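Local coordinates for protein nucleoporin NUP170 (Chaetomium thermophilum, PDB 5HAX) that probably serves as a structural scaffold component of the nuclear pore complex, pairing a beta-propeller region with a helical region, at residues A[167-172]-A[211-216]. Numbering follows the deposited sequence.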
loop_
_atom_site.group_PDB
_atom_site.type_symbol
_atom_site.label_atom_id
_atom_site.label_comp_id
_atom_site.label_asym_id
_atom_site.label_seq_id
_atom_site.Cartn_x
_atom_site.Cartn_y
_atom_site.Cartn_z
ATOM N N MET A 167 33.282 -4.638 2.369
ATOM C CA MET A 167 32.658 -4.157 3.595
ATOM C C MET A 167 32.149 -5.349 4.395
ATOM O O MET A 167 31.262 -6.077 3.936
ATOM C CB MET A 167 31.512 -3.197 3.276
ATOM C CG MET A 167 31.945 -1.914 2.586
ATOM S SD MET A 167 30.548 -0.891 2.086
ATOM C CE MET A 167 31.395 0.527 1.392
ATOM N N SER A 168 32.709 -5.545 5.585
ATOM C CA SER A 168 32.287 -6.629 6.462
ATOM C C SER A 168 32.828 -6.363 7.858
ATOM O O SER A 168 33.810 -5.637 8.035
ATOM C CB SER A 168 32.768 -7.991 5.950
ATOM O OG SER A 168 34.169 -8.123 6.104
ATOM N N VAL A 169 32.169 -6.961 8.849
ATOM C CA VAL A 169 32.563 -6.832 10.246
ATOM C C VAL A 169 32.310 -8.154 10.953
ATOM O O VAL A 169 31.361 -8.879 10.641
ATOM C CB VAL A 169 31.807 -5.694 10.967
ATOM C CG1 VAL A 169 32.397 -4.342 10.604
ATOM C CG2 VAL A 169 30.318 -5.749 10.650
ATOM N N HIS A 170 33.177 -8.464 11.913
ATOM C CA HIS A 170 32.977 -9.640 12.744
ATOM C C HIS A 170 31.710 -9.479 13.572
ATOM O O HIS A 170 31.424 -8.401 14.102
ATOM C CB HIS A 170 34.190 -9.858 13.649
ATOM C CG HIS A 170 35.447 -10.162 12.897
ATOM N ND1 HIS A 170 36.674 -9.642 13.251
ATOM C CD2 HIS A 170 35.668 -10.934 11.806
ATOM C CE1 HIS A 170 37.595 -10.080 12.412
ATOM N NE2 HIS A 170 37.010 -10.866 11.526
ATOM N N ARG A 171 30.936 -10.562 13.667
ATOM C CA ARG A 171 29.637 -10.495 14.325
ATOM C C ARG A 171 29.788 -10.212 15.813
ATOM O O ARG A 171 29.219 -9.247 16.337
ATOM C CB ARG A 171 28.874 -11.803 14.117
ATOM C CG ARG A 171 27.423 -11.738 14.567
ATOM C CD ARG A 171 26.837 -13.120 14.779
ATOM N NE ARG A 171 27.345 -13.753 15.993
ATOM C CZ ARG A 171 26.913 -14.917 16.467
ATOM N NH1 ARG A 171 25.959 -15.582 15.829
ATOM N NH2 ARG A 171 27.432 -15.416 17.580
ATOM N N GLY A 172 30.550 -11.046 16.504
ATOM C CA GLY A 172 30.610 -11.016 17.944
ATOM C C GLY A 172 29.835 -12.161 18.562
ATOM O O GLY A 172 29.570 -13.191 17.936
ATOM N N SER A 211 37.971 2.037 9.722
ATOM C CA SER A 211 37.735 1.108 8.629
ATOM C C SER A 211 36.527 1.541 7.801
ATOM O O SER A 211 35.741 2.408 8.195
ATOM C CB SER A 211 37.522 -0.305 9.171
ATOM O OG SER A 211 36.555 -0.308 10.208
ATOM N N ARG A 212 36.386 0.917 6.629
ATOM C CA ARG A 212 35.258 1.209 5.752
ATOM C C ARG A 212 33.929 0.741 6.327
ATOM O O ARG A 212 32.881 1.221 5.885
ATOM C CB ARG A 212 35.457 0.552 4.385
ATOM C CG ARG A 212 36.103 1.435 3.337
ATOM C CD ARG A 212 35.615 1.046 1.950
ATOM N NE ARG A 212 36.333 1.747 0.890
ATOM C CZ ARG A 212 37.427 1.291 0.287
ATOM N NH1 ARG A 212 38.002 2.010 -0.667
ATOM N NH2 ARG A 212 37.949 0.121 0.632
ATOM N N CYS A 213 33.943 -0.187 7.283
ATOM C CA CYS A 213 32.718 -0.775 7.810
ATOM C C CYS A 213 32.882 -1.033 9.299
ATOM O O CYS A 213 33.874 -1.635 9.719
ATOM C CB CYS A 213 32.376 -2.080 7.081
ATOM S SG CYS A 213 30.803 -2.820 7.583
ATOM N N GLY A 214 31.902 -0.582 10.089
ATOM C CA GLY A 214 31.957 -0.730 11.527
ATOM C C GLY A 214 30.624 -1.186 12.087
ATOM O O GLY A 214 29.599 -1.185 11.400
ATOM N N LYS A 215 30.661 -1.573 13.361
ATOM C CA LYS A 215 29.501 -2.092 14.070
ATOM C C LYS A 215 29.544 -1.601 15.508
ATOM O O LYS A 215 30.613 -1.576 16.125
ATOM C CB LYS A 215 29.480 -3.625 14.033
ATOM C CG LYS A 215 28.277 -4.262 14.700
ATOM C CD LYS A 215 28.334 -5.776 14.583
ATOM C CE LYS A 215 27.145 -6.435 15.261
ATOM N NZ LYS A 215 27.187 -7.916 15.134
ATOM N N ILE A 216 28.388 -1.203 16.042
ATOM C CA ILE A 216 28.299 -0.746 17.425
ATOM C C ILE A 216 27.015 -1.269 18.056
ATOM O O ILE A 216 26.000 -1.471 17.383
ATOM C CB ILE A 216 28.368 0.798 17.538
ATOM C CG1 ILE A 216 27.039 1.447 17.131
ATOM C CG2 ILE A 216 29.530 1.335 16.706
ATOM C CD1 ILE A 216 27.029 2.960 17.288
HETATM O O HOH W 1 35.761 -4.000 9.250
#
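Lys215 does the reaching here: with CG anti to the backbone N (chi1 -178°) and every later torsion near 180°, its fully stretched chain crosses Val169 obliquely and its tip reaches the loop that follows strand 168-170. Lys215 NZ donates a hydrogen bond of 2.7 Å to Arg171 O, arriving in the carbonyl plane on a lone pair. An alanine in place of Lys215 would lose that bond and would probably leave the loop at Arg171 less firmly held. Arg171 itself bends at chi3 (74°), so that NE and NH2 both grip Gly172 O side-on, while NH2 also forms a salt bridge with a phosphate ion, probably from the crystallisation liquor. Further back, Val169 brings CG1 over the backbone of the other strand, 3.2 Å from Cys213 O and 3.7 Å from Cys213 SG; its CG2 rests on CB of Lys215. Cys213 turns SG anti to its backbone N, and its CB lies 4.1 Å from Met167 CB. A water lies within hydrogen-bonding reach of both Ser168 O and Cys213 O. The edge strands 159-170 and 213-217 belong to successive four-stranded antiparallel sheets, their short segments crossing at -40°, and such side-chain packing between neighbouring blades is characteristic of a beta-propeller.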